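Side-chain contacts in protein-glutamine gamma-glutamyltransferase 2 (Pagrus major, PDB 1G0D), which catalyses the calcium-dependent joining of peptide-bound glutamine to lysine side chains and other primary amines, cross-linking or aminating proteins: residues T425-Y429 and G430-E434; E148-L151 and Q152-M156; V278-T281 and V282-L286. All coordinates share one frame; numbering follows the deposited sequence.

How the interactions relate
Interaction 2 lies between the other two in space and touches both. Its centre is about 12 Å from that of interaction 1 and about 13 Å from that of interaction 3; interactions 1 and 3, about 19 Å apart between centres and about 7 Å between nearest atoms, do not touch. Lys426 NZ of the hairpin pairs with Glu153 OE2 of the short helix at 2.8 Å, a salt bridge, while the backbone Glu153 O lies 3.0 Å from Arg284 NH1. A sulfate weakly bonded to Lys150 lies about 4 Å from the side chain of Glu434, a probable calcium ligand by similarity. Interaction 3 belongs to the helix that begins with the catalytic Cys272.

Interaction 1 (T425-Y429 and G430-E434); sequences TKSVY and GNHRE
Lys426 reaches along to the turn of a small antiparallel hairpin and meets Gly430. Its chain leaves the backbone with CG anti to N (chi1 178°), runs straight through the next two bonds and bends only at the last (chi4 -51°), which turns the ammonium inward. NZ donates to Ser427 O at 2.7 Å, with the donor close to the line of that C=O, and to Gly430 O at 3.2 Å. These two carbonyl oxygens, both acceptors, would tend to repel each other; the ammonium shared by both probably offsets this, and a long, flexible, charged side chain suits this reach. The amide end of Asn431 crosses the lysine chain, ND2 lying 3.6 Å from CE.

On the other side of the turn, the imidazole of His432 presents one face to the carbonyl of Tyr429, with Tyr429 O 3.0 Å from CE1. Gly430 lets the chain pass here, since at its backbone angles a CB would collide with the preceding carbonyl. Ser427, small enough to sit facing the returning chain, gives its backbone N to His432 O at 2.8 Å.

Where the strands pair, Thr425 and Glu434 form a hydrogen-bonded pair, Glu434 N reaching Thr425 O at 2.9 Å. Their side chains run together on one face, Thr425 CG2 packing 3.8 Å from Glu434 CG. A water accepts from Val428 N and gives a weak bond to Glu434 OE2. By similarity Glu434 is a calcium ligand.

The hairpin, strands 424-426 and 433-435, rests on its neighbours: Lys426 and Asn431 touch Val161 of strand 159-164, Thr425 OG1 bonds to Pro292 O, and Val428 packs on Tyr154 of helix 148-156, whose Glu153 pairs with Lys426.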
ATOM      1  N   THR A 425     -10.225  -3.317  -1.630  1.00 11.29           N
ATOM      2  CA  THR A 425      -9.007  -3.711  -2.305  1.00 11.16           C
ATOM      3  C   THR A 425      -9.399  -3.772  -3.776  1.00 13.79           C
ATOM      4  O   THR A 425     -10.580  -3.871  -4.099  1.00 17.72           O
ATOM      5  CB  THR A 425      -8.472  -5.062  -1.819  1.00 12.14           C
ATOM      6  OG1 THR A 425      -7.127  -5.214  -2.275  1.00 18.90           O
ATOM      7  CG2 THR A 425      -9.283  -6.227  -2.375  1.00 11.04           C
ATOM      8  N   LYS A 426      -8.426  -3.682  -4.673  1.00 20.34           N
ATOM      9  CA  LYS A 426      -8.741  -3.740  -6.107  1.00 20.45           C
ATOM     10  C   LYS A 426      -9.201  -5.135  -6.549  1.00 20.47           C
ATOM     11  O   LYS A 426      -8.741  -6.164  -6.056  1.00 17.36           O
ATOM     12  CB  LYS A 426      -7.528  -3.314  -6.966  1.00 17.62           C
ATOM     13  CG  LYS A 426      -7.756  -3.389  -8.490  1.00 10.95           C
ATOM     14  CD  LYS A 426      -6.530  -2.977  -9.287  1.00 14.36           C
ATOM     15  CE  LYS A 426      -6.580  -3.489 -10.726  1.00 12.06           C
ATOM     16  NZ  LYS A 426      -6.875  -4.949 -10.766  1.00 15.58           N
ATOM     17  N   SER A 427     -10.110  -5.129  -7.510  1.00 20.56           N
ATOM     18  CA  SER A 427     -10.651  -6.332  -8.061  1.00 19.30           C
ATOM     19  C   SER A 427      -9.671  -7.020  -9.009  1.00 19.39           C
ATOM     20  O   SER A 427      -8.938  -6.375  -9.751  1.00 15.38           O
ATOM     21  CB  SER A 427     -11.898  -5.992  -8.827  1.00 19.27           C
ATOM     22  OG  SER A 427     -12.289  -7.146  -9.524  1.00 32.63           O
ATOM     23  N   VAL A 428      -9.701  -8.350  -9.002  1.00 18.89           N
ATOM     24  CA  VAL A 428      -8.837  -9.124  -9.841  1.00 19.39           C
ATOM     25  C   VAL A 428      -9.155  -8.951 -11.309  1.00 22.06           C
ATOM     26  O   VAL A 428      -8.300  -9.165 -12.183  1.00 24.25           O
ATOM     27  CB  VAL A 428      -8.946 -10.599  -9.506  1.00 16.34           C
ATOM     28  CG1 VAL A 428      -8.276 -11.411 -10.582  1.00 19.67           C
ATOM     29  CG2 VAL A 428      -8.290 -10.856  -8.186  1.00 14.43           C
ATOM     30  N   TYR A 429     -10.383  -8.581 -11.598  1.00 23.98           N
ATOM     31  CA  TYR A 429     -10.756  -8.408 -12.983  1.00 29.35           C
ATOM     32  C   TYR A 429     -11.441  -7.083 -13.101  1.00 32.62           C
ATOM     33  O   TYR A 429     -12.556  -6.914 -12.639  1.00 34.63           O
ATOM     34  CB  TYR A 429     -11.684  -9.530 -13.430  1.00 33.04           C
ATOM     35  CG  TYR A 429     -10.968 -10.820 -13.705  1.00 33.49           C
ATOM     36  CD1 TYR A 429      -9.703 -10.827 -14.316  1.00 33.75           C
ATOM     37  CD2 TYR A 429     -11.530 -12.033 -13.328  1.00 34.11           C
ATOM     38  CE1 TYR A 429      -9.007 -12.020 -14.539  1.00 34.24           C
ATOM     39  CE2 TYR A 429     -10.846 -13.235 -13.544  1.00 40.74           C
ATOM     40  CZ  TYR A 429      -9.585 -13.218 -14.145  1.00 38.29           C
ATOM     41  OH  TYR A 429      -8.922 -14.413 -14.306  1.00 43.55           O
ATOM     42  N   GLY A 430     -10.777  -6.149 -13.754  1.00 37.23           N
ATOM     43  CA  GLY A 430     -11.333  -4.823 -13.876  1.00 40.34           C
ATOM     44  C   GLY A 430     -10.649  -4.004 -12.804  1.00 40.42           C
ATOM     45  O   GLY A 430      -9.802  -4.509 -12.045  1.00 41.01           O
ATOM     46  N   ASN A 431     -11.005  -2.736 -12.728  1.00 42.34           N
ATOM     47  CA  ASN A 431     -10.388  -1.883 -11.734  1.00 44.68           C
ATOM     48  C   ASN A 431     -11.431  -1.486 -10.708  1.00 43.03           C
ATOM     49  O   ASN A 431     -11.367  -0.405 -10.104  1.00 44.14           O
ATOM     50  CB  ASN A 431      -9.722  -0.673 -12.425  1.00 49.08           C
ATOM     51  CG  ASN A 431      -8.429  -1.075 -13.207  1.00 53.46           C
ATOM     52  OD1 ASN A 431      -8.488  -1.856 -14.172  1.00 54.65           O
ATOM     53  ND2 ASN A 431      -7.268  -0.557 -12.777  1.00 53.08           N
ATOM     54  N   HIS A 432     -12.375  -2.409 -10.501  1.00 41.72           N
ATOM     55  CA  HIS A 432     -13.465  -2.230  -9.551  1.00 37.38           C
ATOM     56  C   HIS A 432     -12.984  -2.437  -8.133  1.00 31.05           C
ATOM     57  O   HIS A 432     -11.980  -3.096  -7.883  1.00 27.83           O
ATOM     58  CB  HIS A 432     -14.629  -3.206  -9.796  1.00 45.61           C
ATOM     59  CG  HIS A 432     -14.684  -3.785 -11.179  1.00 57.72           C
ATOM     60  ND1 HIS A 432     -15.058  -5.092 -11.423  1.00 61.25           N
ATOM     61  CD2 HIS A 432     -14.464  -3.227 -12.395  1.00 63.34           C
ATOM     62  CE1 HIS A 432     -15.065  -5.315 -12.727  1.00 65.97           C
ATOM     63  NE2 HIS A 432     -14.707  -4.199 -13.340  1.00 66.29           N
ATOM     64  N   ARG A 433     -13.746  -1.858  -7.215  1.00 27.86           N
ATOM     65  CA  ARG A 433     -13.490  -1.906  -5.788  1.00 22.42           C
ATOM     66  C   ARG A 433     -14.162  -3.167  -5.331  1.00 20.51           C
ATOM     67  O   ARG A 433     -15.311  -3.446  -5.673  1.00 18.35           O
ATOM     68  CB  ARG A 433     -14.109  -0.665  -5.096  1.00 22.77           C
ATOM     69  CG  ARG A 433     -14.229  -0.657  -3.558  1.00 18.52           C
ATOM     70  CD  ARG A 433     -15.061   0.556  -3.032  1.00 20.07           C
ATOM     71  NE  ARG A 433     -16.437   0.197  -2.669  1.00 15.67           N
ATOM     72  CZ  ARG A 433     -16.767  -0.558  -1.614  1.00 26.09           C
ATOM     73  NH1 ARG A 433     -15.825  -1.038  -0.804  1.00 24.97           N
ATOM     74  NH2 ARG A 433     -18.042  -0.877  -1.368  1.00 26.67           N
ATOM     75  N   GLU A 434     -13.414  -3.943  -4.573  1.00 18.47           N
ATOM     76  CA  GLU A 434     -13.908  -5.180  -4.042  1.00 18.61           C
ATOM     77  C   GLU A 434     -14.098  -4.976  -2.558  1.00 16.79           C
ATOM     78  O   GLU A 434     -13.125  -4.755  -1.846  1.00 18.54           O
ATOM     79  CB  GLU A 434     -12.868  -6.252  -4.297  1.00 20.55           C
ATOM     80  CG  GLU A 434     -12.799  -7.327  -3.263  1.00 33.66           C
ATOM     81  CD  GLU A 434     -13.055  -8.669  -3.880  1.00 40.76           C
ATOM     82  OE1 GLU A 434     -12.469  -9.692  -3.413  1.00 43.86           O
ATOM     83  OE2 GLU A 434     -13.856  -8.671  -4.850  1.00 45.12           O
TER
HETATM   84  O   HOH W   1     -11.876  -9.746  -7.186  1.00 27.20           O

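Interaction 2 (E148-L151 and Q152-M156); sequences ESKL and QEYVM. With SO4 (sulfate ion), chain B.
Lys150 and Tyr154 stand one turn apart on the short helix 148-156, which widens to a pi-type turn at 152-156. Their side chains run side by side in the same direction. CB of the lysine lies 3.7 Å from Tyr154 CE2, and its CG and CD follow along that same corner of the ring, so the aliphatic part of the lysine is spent against carbon. Beyond CG the chain is fully extended, which carries NZ clear of the helix to a weak hydrogen bond, 3.4 Å, with O2 of a sulfate. That ion, probably from the crystallisation liquor, is also held by Arg291 and Trp351.

The tyrosine has its CG anti to the carbonyl carbon (chi1 -51°), a rotamer that lays the ring alongside the lysine. Glu153 CB lies 4.1 Å above the ring plane, toward the rim, while Trp351 meets the ring edge-to-face and OH makes a weak hydrogen bond with Arg291 NH1. With an alanine here, the lysine methylenes would probably lose the surface they lie against, and Trp351 would be left without its aromatic mate.

On a neighbouring flank Leu151 and Val155 make an apolar pair, CD2 to CG2 3.7 Å, and branched carbon suits both because this side is buried, with Leu151 also touching Pro136 and Trp137. The widened turn shows in Leu151 O, which takes two backbone donors: Met156 N at 3.0 Å, in the carbonyl plane, and Val155 N at 2.8 Å, above that plane.

The two pairs thus differ in chemistry. Leucine and valine settle into carbon, whereas the lysine, flanked by a ring, holds its charge out where an anion collects; the bound sulfate is likely to be drawn by the joint positive charge of Lys150 and Arg291.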
ATOM      1  N   GLU A 148      -4.015 -19.278 -10.405  1.00 15.72           N
ATOM      2  CA  GLU A 148      -3.174 -18.487 -11.290  1.00 15.27           C
ATOM      3  C   GLU A 148      -3.732 -17.140 -11.607  1.00 14.21           C
ATOM      4  O   GLU A 148      -2.975 -16.220 -11.900  1.00 15.86           O
ATOM      5  CB  GLU A 148      -2.925 -19.237 -12.612  1.00 13.41           C
ATOM      6  CG  GLU A 148      -1.954 -20.351 -12.501  1.00 15.38           C
ATOM      7  CD  GLU A 148      -1.226 -20.587 -13.800  1.00 21.63           C
ATOM      8  OE1 GLU A 148      -1.882 -20.321 -14.838  1.00 15.66           O
ATOM      9  OE2 GLU A 148      -0.032 -21.035 -13.767  1.00 20.00           O
ATOM     10  N   SER A 149      -5.047 -17.010 -11.592  1.00 13.41           N
ATOM     11  CA  SER A 149      -5.618 -15.708 -11.909  1.00 17.20           C
ATOM     12  C   SER A 149      -5.403 -14.645 -10.801  1.00 17.54           C
ATOM     13  O   SER A 149      -5.399 -13.430 -11.052  1.00 18.10           O
ATOM     14  CB  SER A 149      -7.096 -15.864 -12.183  1.00 16.79           C
ATOM     15  OG  SER A 149      -7.847 -15.610 -11.015  1.00 26.15           O
ATOM     16  N   LYS A 150      -5.212 -15.106  -9.572  1.00 17.03           N
ATOM     17  CA  LYS A 150      -5.014 -14.192  -8.469  1.00 14.20           C
ATOM     18  C   LYS A 150      -3.553 -13.860  -8.325  1.00 12.93           C
ATOM     19  O   LYS A 150      -3.207 -12.827  -7.784  1.00 12.52           O
ATOM     20  CB  LYS A 150      -5.526 -14.815  -7.193  1.00 15.46           C
ATOM     21  CG  LYS A 150      -6.993 -15.008  -7.204  1.00 10.42           C
ATOM     22  CD  LYS A 150      -7.436 -15.355  -5.854  1.00  9.49           C
ATOM     23  CE  LYS A 150      -8.823 -15.906  -5.932  1.00 14.47           C
ATOM     24  NZ  LYS A 150      -9.293 -16.120  -4.532  1.00 26.43           N
ATOM     25  N   LEU A 151      -2.690 -14.751  -8.795  1.00 14.15           N
ATOM     26  CA  LEU A 151      -1.255 -14.502  -8.720  1.00 13.73           C
ATOM     27  C   LEU A 151      -0.888 -13.454  -9.770  1.00 14.97           C
ATOM     28  O   LEU A 151       0.070 -12.699  -9.626  1.00 17.26           O
ATOM     29  CB  LEU A 151      -0.474 -15.802  -8.943  1.00  8.85           C
ATOM     30  CG  LEU A 151      -0.377 -16.663  -7.683  1.00  5.90           C
ATOM     31  CD1 LEU A 151       0.186 -18.040  -8.011  1.00  6.40           C
ATOM     32  CD2 LEU A 151       0.487 -15.956  -6.682  1.00  4.79           C
ATOM     33  N   GLN A 152      -1.683 -13.391 -10.825  1.00 16.07           N
ATOM     34  CA  GLN A 152      -1.450 -12.433 -11.899  1.00 14.12           C
ATOM     35  C   GLN A 152      -1.692 -11.022 -11.415  1.00 13.92           C
ATOM     36  O   GLN A 152      -1.008 -10.086 -11.834  1.00 13.62           O
ATOM     37  CB  GLN A 152      -2.381 -12.746 -13.064  1.00 13.97           C
ATOM     38  CG  GLN A 152      -2.228 -11.829 -14.214  1.00 20.28           C
ATOM     39  CD  GLN A 152      -0.790 -11.699 -14.638  1.00 29.89           C
ATOM     40  OE1 GLN A 152      -0.072 -12.723 -14.772  1.00 26.83           O
ATOM     41  NE2 GLN A 152      -0.343 -10.439 -14.856  1.00 26.60           N
ATOM     42  N   GLU A 153      -2.690 -10.877 -10.542  1.00 14.05           N
ATOM     43  CA  GLU A 153      -3.027  -9.582  -9.978  1.00 13.81           C
ATOM     44  C   GLU A 153      -2.159  -9.272  -8.772  1.00 15.54           C
ATOM     45  O   GLU A 153      -1.551  -8.208  -8.688  1.00 15.73           O
ATOM     46  CB  GLU A 153      -4.485  -9.554  -9.537  1.00 13.80           C
ATOM     47  CG  GLU A 153      -4.876  -8.275  -8.774  1.00 16.22           C
ATOM     48  CD  GLU A 153      -4.803  -6.999  -9.627  1.00 21.55           C
ATOM     49  OE1 GLU A 153      -4.731  -7.110 -10.870  1.00 25.05           O
ATOM     50  OE2 GLU A 153      -4.820  -5.878  -9.062  1.00 26.38           O
ATOM     51  N   TYR A 154      -2.086 -10.226  -7.852  1.00 13.50           N
ATOM     52  CA  TYR A 154      -1.321 -10.051  -6.630  1.00 10.39           C
ATOM     53  C   TYR A 154       0.196 -10.198  -6.689  1.00 10.24           C
ATOM     54  O   TYR A 154       0.862  -9.918  -5.700  1.00 13.80           O
ATOM     55  CB  TYR A 154      -1.886 -10.962  -5.567  1.00  7.46           C
ATOM     56  CG  TYR A 154      -3.371 -10.813  -5.424  1.00  7.19           C
ATOM     57  CD1 TYR A 154      -3.959  -9.541  -5.464  1.00  2.00           C
ATOM     58  CD2 TYR A 154      -4.190 -11.936  -5.233  1.00  5.77           C
ATOM     59  CE1 TYR A 154      -5.315  -9.389  -5.312  1.00  4.14           C
ATOM     60  CE2 TYR A 154      -5.560 -11.802  -5.075  1.00  3.96           C
ATOM     61  CZ  TYR A 154      -6.112 -10.522  -5.113  1.00  8.40           C
ATOM     62  OH  TYR A 154      -7.454 -10.368  -4.892  1.00 13.62           O
ATOM     63  N   VAL A 155       0.745 -10.660  -7.811  1.00 10.01           N
ATOM     64  CA  VAL A 155       2.208 -10.749  -7.960  1.00 10.36           C
ATOM     65  C   VAL A 155       2.630 -10.087  -9.267  1.00  9.96           C
ATOM     66  O   VAL A 155       3.459  -9.192  -9.281  1.00 15.67           O
ATOM     67  CB  VAL A 155       2.807 -12.186  -8.021  1.00  9.58           C
ATOM     68  CG1 VAL A 155       4.311 -12.082  -8.316  1.00  3.96           C
ATOM     69  CG2 VAL A 155       2.635 -12.909  -6.728  1.00  9.25           C
ATOM     70  N   MET A 156       2.029 -10.498 -10.364  1.00 10.62           N
ATOM     71  CA  MET A 156       2.407  -9.974 -11.663  1.00  9.20           C
ATOM     72  C   MET A 156       1.889  -8.633 -12.117  1.00  8.98           C
ATOM     73  O   MET A 156       2.492  -8.010 -12.968  1.00 13.30           O
ATOM     74  CB  MET A 156       2.090 -11.034 -12.705  1.00  8.68           C
ATOM     75  CG  MET A 156       2.857 -12.322 -12.420  1.00  7.61           C
ATOM     76  SD  MET A 156       4.538 -12.038 -12.814  1.00 13.10           S
ATOM     77  CE  MET A 156       5.276 -12.988 -11.706  1.00 13.59           C
TER
HETATM   78  S   SO4 B 696      -9.762 -13.499  -1.486  1.00 45.50           S
HETATM   79  O1  SO4 B 696      -9.676 -13.558  -0.106  1.00 41.06           O
HETATM   80  O2  SO4 B 696      -8.548 -13.993  -2.017  1.00 37.14           O
HETATM   81  O3  SO4 B 696     -10.732 -14.459  -1.761  1.00 41.68           O
HETATM   82  O4  SO4 B 696     -10.209 -12.197  -1.897  1.00 34.50           O

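Interaction 3 (V278-T281 and V282-L286); sequences VACT and VLRCL
With chi1 at -168°, the sulfur of Cys280 is swung beside its own carbonyl carbon and leans along the helix toward Arg284, one turn on. The arginine meets it with an unusual first torsion (chi1 -93°) followed by a chain extended from CG to NE, and this path brings the guanidinium across the thiol. SG sits over one face of the planar group, 3.4 Å from Arg284 NE and 3.8 Å from CZ. A polarisable sulfur is well suited to lie against a cationic face, and a cysteine is small enough to let the arginine pass. The hydrogen-bonding ends of the guanidinium are used elsewhere, NH2 on Thr290 O and NH1 on Asn157 O, which probably fixes its rotation, satisfies buried N-H groups and eases the cost of burying the charge.

Elsewhere round the helix the side chains are mostly apolar and modest in size. Leu283 lays CD1 4.4 Å from Ala279 CB, while Val282 CG2 lies 3.5 Å from Val278 O. Thr281 turns OG1 to Tyr177 O, so its hydroxyl is satisfied though buried. Beneath all this runs the regular ladder of the alpha-helix: Leu283 N to Ala279 O at 3.0 Å, Arg284 N to Cys280 O at 2.9 Å and Cys285 N to Thr281 O at 3.0 Å.

Helix 253-261 covers Val278 and Val282, and helix 184-193 meets Cys285. A buried helix opening with the nucleophile Cys272, packed near a sheet that carries His332 and Asp355, is the hallmark of the papain-like core of transglutaminases; Ala279 has its side chain about 8 Å from that of Asp355.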
ATOM      1  N   VAL A 278       4.324   1.334  -1.418  1.00 13.62           N
ATOM      2  CA  VAL A 278       5.753   0.991  -1.535  1.00  6.95           C
ATOM      3  C   VAL A 278       5.996  -0.417  -0.955  1.00 12.57           C
ATOM      4  O   VAL A 278       6.855  -1.151  -1.424  1.00 16.30           O
ATOM      5  CB  VAL A 278       6.633   2.038  -0.791  1.00  8.08           C
ATOM      6  CG1 VAL A 278       8.063   1.592  -0.678  1.00  5.45           C
ATOM      7  CG2 VAL A 278       6.579   3.333  -1.501  1.00  3.58           C
ATOM      8  N   ALA A 279       5.241  -0.818   0.064  1.00 17.70           N
ATOM      9  CA  ALA A 279       5.406  -2.169   0.652  1.00 16.78           C
ATOM     10  C   ALA A 279       4.952  -3.163  -0.388  1.00 18.99           C
ATOM     11  O   ALA A 279       5.585  -4.196  -0.582  1.00 23.92           O
ATOM     12  CB  ALA A 279       4.542  -2.358   1.951  1.00 15.87           C
ATOM     13  N   CYS A 280       3.838  -2.847  -1.046  1.00 15.31           N
ATOM     14  CA  CYS A 280       3.308  -3.705  -2.077  1.00 12.82           C
ATOM     15  C   CYS A 280       4.289  -3.914  -3.200  1.00 11.37           C
ATOM     16  O   CYS A 280       4.455  -5.028  -3.632  1.00 18.55           O
ATOM     17  CB  CYS A 280       2.053  -3.114  -2.668  1.00 13.91           C
ATOM     18  SG  CYS A 280       1.136  -4.235  -3.705  1.00 14.24           S
ATOM     19  N   THR A 281       4.934  -2.856  -3.676  1.00 12.55           N
ATOM     20  CA  THR A 281       5.894  -2.953  -4.791  1.00  9.27           C
ATOM     21  C   THR A 281       7.038  -3.897  -4.492  1.00 12.65           C
ATOM     22  O   THR A 281       7.464  -4.672  -5.338  1.00 15.11           O
ATOM     23  CB  THR A 281       6.536  -1.595  -5.111  1.00  8.20           C
ATOM     24  OG1 THR A 281       5.711  -0.867  -6.024  1.00  9.76           O
ATOM     25  CG2 THR A 281       7.852  -1.780  -5.771  1.00  4.04           C
ATOM     26  N   VAL A 282       7.548  -3.817  -3.276  1.00 13.20           N
ATOM     27  CA  VAL A 282       8.671  -4.635  -2.882  1.00 14.07           C
ATOM     28  C   VAL A 282       8.312  -6.097  -2.609  1.00 14.80           C
ATOM     29  O   VAL A 282       9.034  -6.991  -3.004  1.00 20.17           O
ATOM     30  CB  VAL A 282       9.386  -4.002  -1.615  1.00 14.93           C
ATOM     31  CG1 VAL A 282      10.507  -4.939  -1.113  1.00 15.58           C
ATOM     32  CG2 VAL A 282       9.969  -2.605  -1.979  1.00 10.00           C
ATOM     33  N   LEU A 283       7.210  -6.350  -1.927  1.00 13.52           N
ATOM     34  CA  LEU A 283       6.847  -7.725  -1.633  1.00 10.14           C
ATOM     35  C   LEU A 283       6.411  -8.407  -2.965  1.00 12.69           C
ATOM     36  O   LEU A 283       6.827  -9.530  -3.285  1.00 13.75           O
ATOM     37  CB  LEU A 283       5.764  -7.726  -0.540  1.00  6.86           C
ATOM     38  CG  LEU A 283       6.258  -7.131   0.799  1.00  7.42           C
ATOM     39  CD1 LEU A 283       5.081  -6.735   1.639  1.00  2.00           C
ATOM     40  CD2 LEU A 283       7.126  -8.124   1.561  1.00  2.00           C
ATOM     41  N   ARG A 284       5.613  -7.715  -3.771  1.00 13.18           N
ATOM     42  CA  ARG A 284       5.240  -8.279  -5.062  1.00 10.86           C
ATOM     43  C   ARG A 284       6.551  -8.612  -5.795  1.00 12.88           C
ATOM     44  O   ARG A 284       6.739  -9.721  -6.241  1.00 18.05           O
ATOM     45  CB  ARG A 284       4.398  -7.286  -5.849  1.00  2.00           C
ATOM     46  CG  ARG A 284       2.943  -7.510  -5.612  1.00  2.00           C
ATOM     47  CD  ARG A 284       2.057  -6.746  -6.564  1.00  2.00           C
ATOM     48  NE  ARG A 284       0.693  -6.685  -6.018  1.00  3.51           N
ATOM     49  CZ  ARG A 284      -0.346  -6.174  -6.668  1.00  4.49           C
ATOM     50  NH1 ARG A 284      -0.172  -5.681  -7.885  1.00  3.64           N
ATOM     51  NH2 ARG A 284      -1.563  -6.165  -6.127  1.00  2.00           N
ATOM     52  N   CYS A 285       7.489  -7.672  -5.868  1.00 17.93           N
ATOM     53  CA  CYS A 285       8.779  -7.936  -6.525  1.00 15.23           C
ATOM     54  C   CYS A 285       9.505  -9.164  -5.973  1.00 15.22           C
ATOM     55  O   CYS A 285      10.008  -9.957  -6.735  1.00 21.03           O
ATOM     56  CB  CYS A 285       9.720  -6.738  -6.402  1.00 12.20           C
ATOM     57  SG  CYS A 285      11.157  -6.797  -7.522  1.00 14.26           S
ATOM     58  N   LEU A 286       9.578  -9.332  -4.660  1.00 14.38           N
ATOM     59  CA  LEU A 286      10.281 -10.483  -4.113  1.00  9.12           C
ATOM     60  C   LEU A 286       9.483 -11.755  -4.317  1.00  9.46           C
ATOM     61  O   LEU A 286       9.997 -12.854  -4.116  1.00 10.82           O
ATOM     62  CB  LEU A 286      10.585 -10.283  -2.624  1.00  4.23           C
ATOM     63  CG  LEU A 286      11.526  -9.106  -2.348  1.00 10.08           C
ATOM     64  CD1 LEU A 286      11.985  -9.111  -0.893  1.00  7.84           C
ATOM     65  CD2 LEU A 286      12.736  -9.177  -3.241  1.00  7.26           C
TER